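Local coordinates for 5-formaminoimidazole-4-carboxamide-1-(beta)-D-ribofuranosyl 5'-monophosphate synthetase (Methanocaldococcus jannaschii, PDB 2R7L), which catalyses the folate-independent, ATP- and formate-dependent formylation of AICAR to FAICAR, a step of de novo purine biosynthesis, at residues M225-E230 / G257-V262; H210-P215 / L337-R342; T152-F157 / E199-G204. All blocks are in the same frame, centred on the assembly; numbering follows the deposited sequence.

Contact 1: M225-E230 / G257-V262. With ATP (adenosine-5'-triphosphate), chain E; AMZ (aminoimidazole 4-carboxamide ribonucleotide), chain F.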
loop_
_atom_site.group_PDB
_atom_site.type_symbol
_atom_site.label_atom_id
_atom_site.label_comp_id
_atom_site.label_asym_id
_atom_site.label_seq_id
_atom_site.Cartn_x
_atom_site.Cartn_y
_atom_site.Cartn_z
ATOM N N MET A 225 21.662 -0.610 9.063
ATOM C CA MET A 225 23.041 -1.065 9.232
ATOM C C MET A 225 23.473 -1.856 8.016
ATOM O O MET A 225 22.664 -2.578 7.415
ATOM C CB MET A 225 23.162 -1.998 10.448
ATOM C CG MET A 225 22.674 -1.435 11.765
ATOM S SD MET A 225 22.915 -2.666 13.067
ATOM C CE MET A 225 22.248 -1.802 14.489
ATOM N N ASP A 226 24.754 -1.747 7.682
ATOM C CA ASP A 226 25.360 -2.572 6.640
ATOM C C ASP A 226 26.732 -3.060 7.097
ATOM O O ASP A 226 27.313 -2.536 8.054
ATOM C CB ASP A 226 25.517 -1.781 5.332
ATOM C CG ASP A 226 26.591 -0.692 5.427
ATOM O OD1 ASP A 226 26.333 0.325 6.105
ATOM O OD2 ASP A 226 27.682 -0.841 4.813
ATOM N N LYS A 227 27.240 -4.076 6.414
ATOM C CA LYS A 227 28.641 -4.438 6.546
ATOM C C LYS A 227 29.308 -4.183 5.204
ATOM O O LYS A 227 28.695 -4.374 4.152
ATOM C CB LYS A 227 28.811 -5.885 7.020
ATOM C CG LYS A 227 28.505 -6.948 5.996
ATOM C CD LYS A 227 29.063 -8.288 6.439
ATOM C CE LYS A 227 29.059 -9.276 5.299
ATOM N NZ LYS A 227 29.930 -10.444 5.564
ATOM N N ARG A 228 30.554 -3.723 5.244
ATOM C CA ARG A 228 31.266 -3.344 4.032
ATOM C C ARG A 228 31.613 -4.562 3.200
ATOM O O ARG A 228 31.807 -5.656 3.733
ATOM C CB ARG A 228 32.559 -2.603 4.371
ATOM C CG ARG A 228 32.382 -1.379 5.238
ATOM C CD ARG A 228 31.449 -0.388 4.578
ATOM N NE ARG A 228 31.790 0.984 4.930
ATOM C CZ ARG A 228 30.908 1.971 5.040
ATOM N NH1 ARG A 228 29.618 1.741 4.835
ATOM N NH2 ARG A 228 31.319 3.190 5.363
ATOM N N TYR A 229 31.700 -4.349 1.889
ATOM C CA TYR A 229 32.114 -5.370 0.937
ATOM C C TYR A 229 33.282 -4.735 0.203
ATOM O O TYR A 229 33.095 -3.872 -0.664
ATOM C CB TYR A 229 30.966 -5.690 -0.021
ATOM C CG TYR A 229 31.055 -7.020 -0.717
ATOM C CD1 TYR A 229 31.596 -8.120 -0.077
ATOM C CD2 TYR A 229 30.557 -7.190 -2.000
ATOM C CE1 TYR A 229 31.667 -9.335 -0.693
ATOM C CE2 TYR A 229 30.617 -8.420 -2.629
ATOM C CZ TYR A 229 31.178 -9.484 -1.964
ATOM O OH TYR A 229 31.263 -10.716 -2.560
ATOM N N GLU A 230 34.491 -5.150 0.576
ATOM C CA GLU A 230 35.717 -4.474 0.161
ATOM C C GLU A 230 36.621 -5.359 -0.708
ATOM O O GLU A 230 36.684 -6.568 -0.520
ATOM C CB GLU A 230 36.455 -3.953 1.401
ATOM C CG GLU A 230 35.707 -2.816 2.092
ATOM C CD GLU A 230 36.117 -2.592 3.532
ATOM O OE1 GLU A 230 36.666 -3.526 4.161
ATOM O OE2 GLU A 230 35.872 -1.475 4.039
ATOM N N GLY A 257 30.974 -2.074 -2.164
ATOM C CA GLY A 257 29.561 -2.368 -1.980
ATOM C C GLY A 257 29.211 -2.669 -0.546
ATOM O O GLY A 257 30.069 -2.600 0.337
ATOM N N ASN A 258 27.944 -3.003 -0.312
ATOM C CA ASN A 258 27.441 -3.187 1.037
ATOM C C ASN A 258 26.465 -4.351 1.118
ATOM O O ASN A 258 25.768 -4.669 0.163
ATOM C CB ASN A 258 26.769 -1.904 1.554
ATOM C CG ASN A 258 27.592 -0.651 1.274
ATOM O OD1 ASN A 258 28.246 -0.107 2.167
ATOM N ND2 ASN A 258 27.558 -0.188 0.031
ATOM N N ILE A 259 26.424 -4.973 2.285
ATOM C CA ILE A 259 25.582 -6.123 2.533
ATOM C C ILE A 259 24.742 -5.761 3.754
ATOM O O ILE A 259 25.258 -5.159 4.689
ATOM C CB ILE A 259 26.473 -7.343 2.806
ATOM C CG1 ILE A 259 27.307 -7.675 1.554
ATOM C CG2 ILE A 259 25.671 -8.544 3.265
ATOM C CD1 ILE A 259 28.426 -8.676 1.806
ATOM N N PRO A 260 23.435 -6.065 3.722
ATOM C CA PRO A 260 22.574 -5.800 4.876
ATOM C C PRO A 260 22.882 -6.721 6.046
ATOM O O PRO A 260 23.258 -7.871 5.848
ATOM C CB PRO A 260 21.163 -6.076 4.346
ATOM C CG PRO A 260 21.351 -6.944 3.139
ATOM C CD PRO A 260 22.695 -6.627 2.575
ATOM N N VAL A 261 22.708 -6.206 7.260
ATOM C CA VAL A 261 22.930 -6.973 8.468
ATOM C C VAL A 261 22.053 -6.372 9.558
ATOM O O VAL A 261 21.690 -5.202 9.489
ATOM C CB VAL A 261 24.432 -6.917 8.899
ATOM C CG1 VAL A 261 24.816 -5.506 9.370
ATOM C CG2 VAL A 261 24.721 -7.939 9.987
ATOM N N VAL A 262 21.681 -7.184 10.540
ATOM C CA VAL A 262 21.002 -6.690 11.719
ATOM C C VAL A 262 21.826 -7.135 12.905
ATOM O O VAL A 262 22.541 -8.121 12.827
ATOM C CB VAL A 262 19.540 -7.241 11.865
ATOM C CG1 VAL A 262 18.630 -6.705 10.757
ATOM C CG2 VAL A 262 19.526 -8.760 11.897
HETATM P PG ATP E . 35.386 3.829 3.594
HETATM O O1G ATP E . 34.786 5.186 3.300
HETATM O O2G ATP E . 34.618 3.015 4.617
HETATM O O3G ATP E . 35.767 3.056 2.353
HETATM P PB ATP E . 36.938 4.745 5.803
HETATM O O1B ATP E . 35.571 5.129 6.313
HETATM O O2B ATP E . 38.033 5.789 5.819
HETATM O O3B ATP E . 36.811 4.174 4.294
HETATM P PA ATP E . 38.929 2.985 6.911
HETATM O O1A ATP E . 39.369 3.442 8.277
HETATM O O2A ATP E . 39.736 3.275 5.674
HETATM O O3A ATP E . 37.397 3.471 6.686
HETATM O "O5'" ATP E . 38.734 1.398 6.998
HETATM C "C5'" ATP E . 38.692 0.633 5.805
HETATM C "C4'" ATP E . 38.485 -0.821 6.195
HETATM O "O4'" ATP E . 39.630 -1.317 6.899
HETATM C "C3'" ATP E . 37.315 -1.014 7.144
HETATM O "O3'" ATP E . 36.075 -1.161 6.445
HETATM C "C2'" ATP E . 37.703 -2.269 7.901
HETATM O "O2'" ATP E . 37.310 -3.431 7.172
HETATM C "C1'" ATP E . 39.225 -2.211 7.941
HETATM N N9 ATP E . 39.619 -1.618 9.232
HETATM C C8 ATP E . 39.734 -0.297 9.470
HETATM N N7 ATP E . 40.097 -0.067 10.755
HETATM C C5 ATP E . 40.237 -1.263 11.357
HETATM C C6 ATP E . 40.616 -1.733 12.708
HETATM N N6 ATP E . 40.921 -0.859 13.698
HETATM N N1 ATP E . 40.626 -3.064 12.919
HETATM C C2 ATP E . 40.317 -3.946 11.942
HETATM N N3 ATP E . 39.975 -3.587 10.693
HETATM C C4 ATP E . 39.906 -2.283 10.351
HETATM O O5 AMZ F . 29.108 2.109 -0.425
HETATM C C6 AMZ F . 29.817 2.666 0.418
HETATM N N2 AMZ F . 29.952 2.255 1.676
HETATM C C3A AMZ F . 30.627 3.899 0.054
HETATM C C7A AMZ F . 31.550 4.554 0.850
HETATM N N3 AMZ F . 31.913 4.246 2.097
HETATM N N1 AMZ F . 30.575 4.523 -1.116
HETATM C C5 AMZ F . 31.436 5.548 -1.053
HETATM N N AMZ F . 32.030 5.563 0.146
HETATM C C1 AMZ F . 33.036 6.548 0.611
HETATM C C2 AMZ F . 34.468 6.146 0.257
HETATM C C3 AMZ F . 34.784 6.992 -0.963
HETATM O O2 AMZ F . 36.156 7.379 -0.925
HETATM O O1 AMZ F . 35.311 6.529 1.350
HETATM O O AMZ F . 32.731 7.745 -0.124
HETATM C C AMZ F . 33.927 8.234 -0.738
HETATM C C4 AMZ F . 33.504 8.892 -2.067
HETATM O O3 AMZ F . 32.817 7.949 -2.883
HETATM P P AMZ F . 33.132 7.877 -4.432
HETATM O OP1 AMZ F . 32.749 9.088 -5.202
HETATM O O4 AMZ F . 34.708 7.594 -4.584
HETATM O OP2 AMZ F . 32.381 6.563 -5.011
#
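Arg228 and Asn258 face each other as a non-hydrogen-bonded pair of two antiparallel strands, their side chains running side by side on the same face of the sheet. Their flat ends are turned 79° apart. The Asn258 amide lies against the carboxamide of the nucleotide AICAR (AMZ): ND2 donates to AMZ O5 (2.8 Å) while OD1 accepts from AMZ N2 (3.0 Å), a two-bond amide-to-amide match with nearly straight bonds. The same AMZ N2 also sits over one face of the Arg228 guanidinium, toward its rim. Bends at chi2 and chi3 curl the arginine chain and set NE near the gamma-phosphate; NE and NH2 each make a weak hydrogen bond to ATP O2G, which lies at the edge of the guanidinium, near its plane.

Asp226, two residues before Arg228 and paired with Pro260, brings OD2 to 2.8 Å from Asn258 OD1, two acceptors that share no bond, with the planes 68° apart. Arg228 NH1 makes a salt bridge to that OD2 (3.2 Å), meeting its syn lone pair from within the guanidinium plane, and probably offsets the repulsion. His210 NE2 probably hydrogen-bonds to the other carboxylate oxygen, OD1, and Arg228 NH2 forms a further salt bridge with Asp316.

On the other face, Lys227 and Ile259 lie alongside, CE against CD1 at 3.6 Å. The same CD1 rests over a face of the Tyr229 ring, a CH-pi contact 4.2 Å from the centroid; the phenol OH reaches Asn206 N of a second subunit. In the backbone, Lys227 and Ile259 exchange two hydrogen bonds, and Tyr229 N donates to Gly257 O (2.9 Å). Glu230 OE1 accepts from ATP O2' and also pairs with Arg238 of the third subunit. The face bearing Arg228 and Asn258 thus brings gamma-phosphate and AICAR together in the active site of an ATP-grasp ligase.

Contact 2: H210-P215 / L337-R342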
loop_
_atom_site.group_PDB
_atom_site.type_symbol
_atom_site.label_atom_id
_atom_site.label_comp_id
_atom_site.label_asym_id
_atom_site.label_seq_id
_atom_site.Cartn_x
_atom_site.Cartn_y
_atom_site.Cartn_z
ATOM N N HIS A 210 23.693 3.367 10.869
ATOM C CA HIS A 210 23.220 4.631 10.319
ATOM C C HIS A 210 22.149 5.254 11.215
ATOM O O HIS A 210 21.055 4.703 11.388
ATOM C CB HIS A 210 22.745 4.442 8.878
ATOM C CG HIS A 210 23.722 3.689 8.024
ATOM N ND1 HIS A 210 24.733 4.310 7.323
ATOM C CD2 HIS A 210 23.850 2.364 7.773
ATOM C CE1 HIS A 210 25.440 3.402 6.673
ATOM N NE2 HIS A 210 24.921 2.214 6.927
ATOM N N TYR A 211 22.488 6.392 11.810
ATOM C CA TYR A 211 21.569 7.091 12.703
ATOM C C TYR A 211 20.992 8.325 12.008
ATOM O O TYR A 211 21.507 8.778 10.986
ATOM C CB TYR A 211 22.279 7.567 13.977
ATOM C CG TYR A 211 22.996 6.526 14.813
ATOM C CD1 TYR A 211 22.433 6.056 15.989
ATOM C CD2 TYR A 211 24.260 6.056 14.453
ATOM C CE1 TYR A 211 23.092 5.128 16.778
ATOM C CE2 TYR A 211 24.925 5.120 15.231
ATOM C CZ TYR A 211 24.336 4.669 16.395
ATOM O OH TYR A 211 24.973 3.747 17.174
ATOM N N PHE A 212 19.938 8.882 12.595
ATOM C CA PHE A 212 19.414 10.174 12.173
ATOM C C PHE A 212 19.087 10.972 13.425
ATOM O O PHE A 212 18.297 10.520 14.256
ATOM C CB PHE A 212 18.148 10.010 11.320
ATOM C CG PHE A 212 17.662 11.297 10.696
ATOM C CD1 PHE A 212 18.103 11.679 9.448
ATOM C CD2 PHE A 212 16.786 12.134 11.374
ATOM C CE1 PHE A 212 17.663 12.863 8.865
ATOM C CE2 PHE A 212 16.351 13.323 10.799
ATOM C CZ PHE A 212 16.798 13.686 9.543
ATOM N N TYR A 213 19.726 12.132 13.583
ATOM C CA TYR A 213 19.332 13.053 14.648
ATOM C C TYR A 213 18.333 14.063 14.102
ATOM O O TYR A 213 18.634 14.818 13.176
ATOM C CB TYR A 213 20.517 13.807 15.272
ATOM C CG TYR A 213 20.042 14.817 16.308
ATOM C CD1 TYR A 213 19.566 14.400 17.540
ATOM C CD2 TYR A 213 20.026 16.179 16.031
ATOM C CE1 TYR A 213 19.107 15.320 18.485
ATOM C CE2 TYR A 213 19.569 17.096 16.964
ATOM C CZ TYR A 213 19.114 16.661 18.184
ATOM O OH TYR A 213 18.661 17.583 19.113
ATOM N N SER A 214 17.143 14.061 14.681
ATOM C CA SER A 214 16.121 15.013 14.303
ATOM C C SER A 214 16.158 16.193 15.260
ATOM O O SER A 214 15.806 16.044 16.426
ATOM C CB SER A 214 14.747 14.355 14.376
ATOM O OG SER A 214 13.740 15.341 14.262
ATOM N N PRO A 215 16.576 17.366 14.766
ATOM C CA PRO A 215 16.608 18.595 15.556
ATOM C C PRO A 215 15.193 19.042 15.917
ATOM O O PRO A 215 14.988 19.661 16.965
ATOM C CB PRO A 215 17.256 19.622 14.615
ATOM C CG PRO A 215 17.752 18.868 13.442
ATOM C CD PRO A 215 17.027 17.572 13.381
ATOM N N LEU A 337 11.119 2.794 4.331
ATOM C CA LEU A 337 11.771 4.085 4.534
ATOM C C LEU A 337 13.289 4.013 4.354
ATOM O O LEU A 337 13.958 3.285 5.086
ATOM C CB LEU A 337 11.453 4.591 5.950
ATOM C CG LEU A 337 12.098 5.904 6.398
ATOM C CD1 LEU A 337 11.487 7.096 5.672
ATOM C CD2 LEU A 337 11.957 6.077 7.898
ATOM N N SER A 338 13.822 4.766 3.389
ATOM C CA SER A 338 15.271 4.925 3.228
ATOM C C SER A 338 15.784 6.143 3.983
ATOM O O SER A 338 15.006 6.985 4.424
ATOM C CB SER A 338 15.641 5.085 1.751
ATOM O OG SER A 338 15.155 6.325 1.254
ATOM N N MET A 339 17.104 6.238 4.125
ATOM C CA MET A 339 17.712 7.412 4.733
ATOM C C MET A 339 17.409 8.665 3.910
ATOM O O MET A 339 17.090 9.720 4.459
ATOM C CB MET A 339 19.225 7.230 4.873
ATOM C CG MET A 339 19.907 8.398 5.559
ATOM S SD MET A 339 19.382 8.625 7.264
ATOM C CE MET A 339 20.339 7.384 8.134
ATOM N N GLY A 340 17.520 8.547 2.592
ATOM C CA GLY A 340 17.168 9.655 1.698
ATOM C C GLY A 340 15.765 10.225 1.927
ATOM O O GLY A 340 15.566 11.449 1.880
ATOM N N GLN A 341 14.788 9.349 2.169
ATOM C CA GLN A 341 13.416 9.788 2.422
ATOM C C GLN A 341 13.250 10.400 3.806
ATOM O O GLN A 341 12.435 11.306 3.995
ATOM C CB GLN A 341 12.397 8.650 2.249
ATOM C CG GLN A 341 10.957 9.166 2.350
ATOM C CD GLN A 341 9.900 8.117 2.106
ATOM O OE1 GLN A 341 10.200 6.935 1.920
ATOM N NE2 GLN A 341 8.636 8.548 2.110
ATOM N N ARG A 342 14.007 9.882 4.770
ATOM C CA ARG A 342 14.039 10.429 6.127
ATOM C C ARG A 342 14.620 11.844 6.160
ATOM O O ARG A 342 14.167 12.693 6.928
ATOM C CB ARG A 342 14.842 9.521 7.058
ATOM C CG ARG A 342 14.870 9.998 8.507
ATOM C CD ARG A 342 13.484 10.000 9.099
ATOM N NE ARG A 342 13.392 10.684 10.390
ATOM C CZ ARG A 342 13.172 11.989 10.531
ATOM N NH1 ARG A 342 13.042 12.769 9.456
ATOM N NH2 ARG A 342 13.095 12.521 11.750
#
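Phe212 and Arg342 meet through a ring-face contact, their side chains crossing at about a right angle. Arg342 CG sits over the centre of the phenyl ring, a CH-pi contact 3.8 Å from the centroid and 13° off the ring normal; it stands anti to the backbone N, which puts it there. Farther along the chain the guanidinium reaches the CD2/CE2 rim, with Phe212 CE2 over the centre of the guanidinium face, 3.5 Å from Arg342 CZ. The two planes are 33° apart, so this is a tilted overlap.

Sulfur supplies the second kind of contact. Met339 SD lies at the edge of the same ring, 4.0 Å from Phe212 CD1, in a Met-aromatic arrangement. Bends at chi2 and chi3 then bring its methyl group to the strand, where CE touches Tyr211 O (3.4 Å) and His210 CB (3.9 Å).

No hydrogen bond joins the two segments. Arg342 NH2 passes Ser214 CB at 3.6 Å, but the charge of the arginine is met by Glu221 and Glu346, and Glu346 also binds Ser214 OG. These carboxylates probably help hold the guanidinium against the rim of the ring. Within 337-342, Ser338 is the N-cap, its OG accepting from Gln341 N.

The contact is buried packing of the first turn of helix 339-353 against strand 205-214. Leu223 of strand 219-230 and Pro293 of strand 292-300, the strands on either side, touch both Phe212 and Met339, while Ile343 extends the helical side of the interface.

Contact 3: T152-F157 / E199-G204. With ATP (adenosine-5'-triphosphate), chain E.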
loop_
_atom_site.group_PDB
_atom_site.type_symbol
_atom_site.label_atom_id
_atom_site.label_comp_id
_atom_site.label_asym_id
_atom_site.label_seq_id
_atom_site.Cartn_x
_atom_site.Cartn_y
_atom_site.Cartn_z
ATOM N N THR A 152 48.577 -7.241 17.062
ATOM C CA THR A 152 48.256 -7.092 15.656
ATOM C C THR A 152 47.711 -5.686 15.431
ATOM O O THR A 152 46.899 -5.183 16.213
ATOM C CB THR A 152 47.261 -8.168 15.177
ATOM O OG1 THR A 152 47.773 -9.460 15.517
ATOM C CG2 THR A 152 47.072 -8.102 13.667
ATOM N N VAL A 153 48.192 -5.034 14.382
ATOM C CA VAL A 153 47.765 -3.681 14.095
ATOM C C VAL A 153 47.396 -3.553 12.631
ATOM O O VAL A 153 47.831 -4.357 11.800
ATOM C CB VAL A 153 48.861 -2.634 14.437
ATOM C CG1 VAL A 153 49.116 -2.583 15.934
ATOM C CG2 VAL A 153 50.142 -2.922 13.679
ATOM N N ILE A 154 46.582 -2.548 12.321
ATOM C CA ILE A 154 46.345 -2.177 10.935
ATOM C C ILE A 154 46.992 -0.817 10.711
ATOM O O ILE A 154 46.979 0.042 11.596
ATOM C CB ILE A 154 44.828 -2.157 10.579
ATOM C CG1 ILE A 154 44.616 -1.853 9.091
ATOM C CG2 ILE A 154 44.087 -1.168 11.452
ATOM C CD1 ILE A 154 43.212 -2.180 8.585
ATOM N N VAL A 155 47.583 -0.631 9.539
ATOM C CA VAL A 155 48.286 0.611 9.256
ATOM C C VAL A 155 47.662 1.323 8.065
ATOM O O VAL A 155 47.591 0.770 6.967
ATOM C CB VAL A 155 49.799 0.381 9.010
ATOM C CG1 VAL A 155 50.524 1.710 8.967
ATOM C CG2 VAL A 155 50.387 -0.502 10.106
ATOM N N LYS A 156 47.225 2.558 8.304
ATOM C CA LYS A 156 46.496 3.346 7.316
ATOM C C LYS A 156 47.300 4.558 6.838
ATOM O O LYS A 156 48.154 5.073 7.561
ATOM C CB LYS A 156 45.163 3.809 7.911
ATOM C CG LYS A 156 44.293 2.679 8.428
ATOM C CD LYS A 156 43.087 3.210 9.180
ATOM C CE LYS A 156 42.121 2.085 9.518
ATOM N NZ LYS A 156 41.035 2.509 10.455
ATOM N N PHE A 157 47.014 5.007 5.617
ATOM C CA PHE A 157 47.699 6.157 5.030
ATOM C C PHE A 157 46.710 7.108 4.357
ATOM O O PHE A 157 46.385 8.171 4.892
ATOM C CB PHE A 157 48.751 5.692 4.020
ATOM C CG PHE A 157 49.677 4.635 4.553
ATOM C CD1 PHE A 157 49.359 3.291 4.435
ATOM C CD2 PHE A 157 50.864 4.983 5.174
ATOM C CE1 PHE A 157 50.208 2.314 4.929
ATOM C CE2 PHE A 157 51.718 4.011 5.668
ATOM C CZ PHE A 157 51.388 2.674 5.546
ATOM N N GLU A 199 46.998 1.534 14.279
ATOM C CA GLU A 199 46.051 1.264 15.357
ATOM C C GLU A 199 45.777 -0.216 15.548
ATOM O O GLU A 199 45.989 -1.034 14.654
ATOM C CB GLU A 199 44.725 2.020 15.145
ATOM C CG GLU A 199 44.009 1.684 13.836
ATOM C CD GLU A 199 42.634 2.338 13.725
ATOM O OE1 GLU A 199 42.434 3.430 14.300
ATOM O OE2 GLU A 199 41.750 1.757 13.058
ATOM N N GLU A 200 45.289 -0.541 16.735
ATOM C CA GLU A 200 44.892 -1.890 17.069
ATOM C C GLU A 200 44.000 -2.502 15.990
ATOM O O GLU A 200 42.995 -1.915 15.596
ATOM C CB GLU A 200 44.149 -1.866 18.401
ATOM C CG GLU A 200 43.486 -3.169 18.770
ATOM C CD GLU A 200 42.660 -3.048 20.024
ATOM O OE1 GLU A 200 42.416 -1.903 20.470
ATOM O OE2 GLU A 200 42.264 -4.097 20.569
ATOM N N TYR A 201 44.375 -3.677 15.499
ATOM C CA TYR A 201 43.496 -4.421 14.616
ATOM C C TYR A 201 42.401 -5.019 15.493
ATOM O O TYR A 201 42.683 -5.862 16.350
ATOM C CB TYR A 201 44.258 -5.524 13.873
ATOM C CG TYR A 201 43.455 -6.132 12.747
ATOM C CD1 TYR A 201 43.659 -5.732 11.433
ATOM C CD2 TYR A 201 42.472 -7.087 12.999
ATOM C CE1 TYR A 201 42.921 -6.275 10.393
ATOM C CE2 TYR A 201 41.724 -7.641 11.965
ATOM C CZ TYR A 201 41.952 -7.224 10.666
ATOM O OH TYR A 201 41.222 -7.758 9.630
ATOM N N VAL A 202 41.161 -4.558 15.314
ATOM C CA VAL A 202 40.049 -5.103 16.091
ATOM C C VAL A 202 39.471 -6.301 15.358
ATOM O O VAL A 202 39.160 -6.221 14.172
ATOM C CB VAL A 202 38.945 -4.055 16.352
ATOM C CG1 VAL A 202 37.743 -4.707 17.037
ATOM C CG2 VAL A 202 39.493 -2.896 17.206
ATOM N N VAL A 203 39.343 -7.421 16.057
ATOM C CA VAL A 203 38.867 -8.637 15.415
ATOM C C VAL A 203 37.402 -8.886 15.760
ATOM O O VAL A 203 37.071 -9.356 16.844
ATOM C CB VAL A 203 39.737 -9.859 15.780
ATOM C CG1 VAL A 203 39.333 -11.065 14.946
ATOM C CG2 VAL A 203 41.216 -9.536 15.574
ATOM N N GLY A 204 36.521 -8.555 14.829
ATOM C CA GLY A 204 35.102 -8.734 15.074
ATOM C C GLY A 204 34.224 -8.592 13.851
ATOM O O GLY A 204 34.689 -8.667 12.708
HETATM P PG ATP E . 35.386 3.829 3.594
HETATM O O1G ATP E . 34.786 5.186 3.300
HETATM O O2G ATP E . 34.618 3.015 4.617
HETATM O O3G ATP E . 35.767 3.056 2.353
HETATM P PB ATP E . 36.938 4.745 5.803
HETATM O O1B ATP E . 35.571 5.129 6.313
HETATM O O2B ATP E . 38.033 5.789 5.819
HETATM O O3B ATP E . 36.811 4.174 4.294
HETATM P PA ATP E . 38.929 2.985 6.911
HETATM O O1A ATP E . 39.369 3.442 8.277
HETATM O O2A ATP E . 39.736 3.275 5.674
HETATM O O3A ATP E . 37.397 3.471 6.686
HETATM O "O5'" ATP E . 38.734 1.398 6.998
HETATM C "C5'" ATP E . 38.692 0.633 5.805
HETATM C "C4'" ATP E . 38.485 -0.821 6.195
HETATM O "O4'" ATP E . 39.630 -1.317 6.899
HETATM C "C3'" ATP E . 37.315 -1.014 7.144
HETATM O "O3'" ATP E . 36.075 -1.161 6.445
HETATM C "C2'" ATP E . 37.703 -2.269 7.901
HETATM O "O2'" ATP E . 37.310 -3.431 7.172
HETATM C "C1'" ATP E . 39.225 -2.211 7.941
HETATM N N9 ATP E . 39.619 -1.618 9.232
HETATM C C8 ATP E . 39.734 -0.297 9.470
HETATM N N7 ATP E . 40.097 -0.067 10.755
HETATM C C5 ATP E . 40.237 -1.263 11.357
HETATM C C6 ATP E . 40.616 -1.733 12.708
HETATM N N6 ATP E . 40.921 -0.859 13.698
HETATM N N1 ATP E . 40.626 -3.064 12.919
HETATM C C2 ATP E . 40.317 -3.946 11.942
HETATM N N3 ATP E . 39.975 -3.587 10.693
HETATM C C4 ATP E . 39.906 -2.283 10.351
#
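The Tyr201 ring has Ile154 CB near its CD1 at 3.9 Å, in an oblique position, adenine C2 of ATP over the centre of one face, and Val203 CG2 at its edge, in plane. Ile154 CD1 reaches the purine near ATP N9 (3.7 Å). Thr152 CG2 packs on Tyr201 CB.

The polar rim of the base is read by both segments. Lys156 extends fully beyond CG, and its NZ makes a salt bridge to Glu199 OE2 (2.8 Å), meeting that oxygen from above the carboxylate plane; NZ also donates to ATP N7 (2.8 Å) and to the alpha-phosphate oxygen ATP O1A. Glu199 OE2 and Glu200 O accept from ATP N6, and Val202 N donates to ATP N1 (2.9 Å), the adenine recognition of an ATP-grasp nucleotide site.

Ile154 and Glu199 exchange two backbone hydrogen bonds, and Tyr201 N donates to Thr152 O (3.0 Å), which carries the pairing just past the strands. Strands 153-156 and 197-200 are the inner pair of a four-stranded antiparallel sheet, flanked by 167-169 and 142-143, with Ile239 of the third subunit packing on Tyr201.

How the contacts relate
From the N terminus, contact 3 closes first, joining 152-157 to 199-204 in the small antiparallel sheet that carries the adenine. The chain then passes into strand 205-214, where contact 2 opens, and continues into strand 219-230. Contact 1 closes a short loop from there to strand 253-263, nested inside the much longer loop that contact 2 completes only at helix 339-353. Contacts 1 and 2 share the five-stranded sheet and touch through His210 and Asp226. Contacts 1 and 3 do not touch, but both bind one ATP: contact 1 its gamma-phosphate and ribose, contact 3 its adenine and alpha-phosphate.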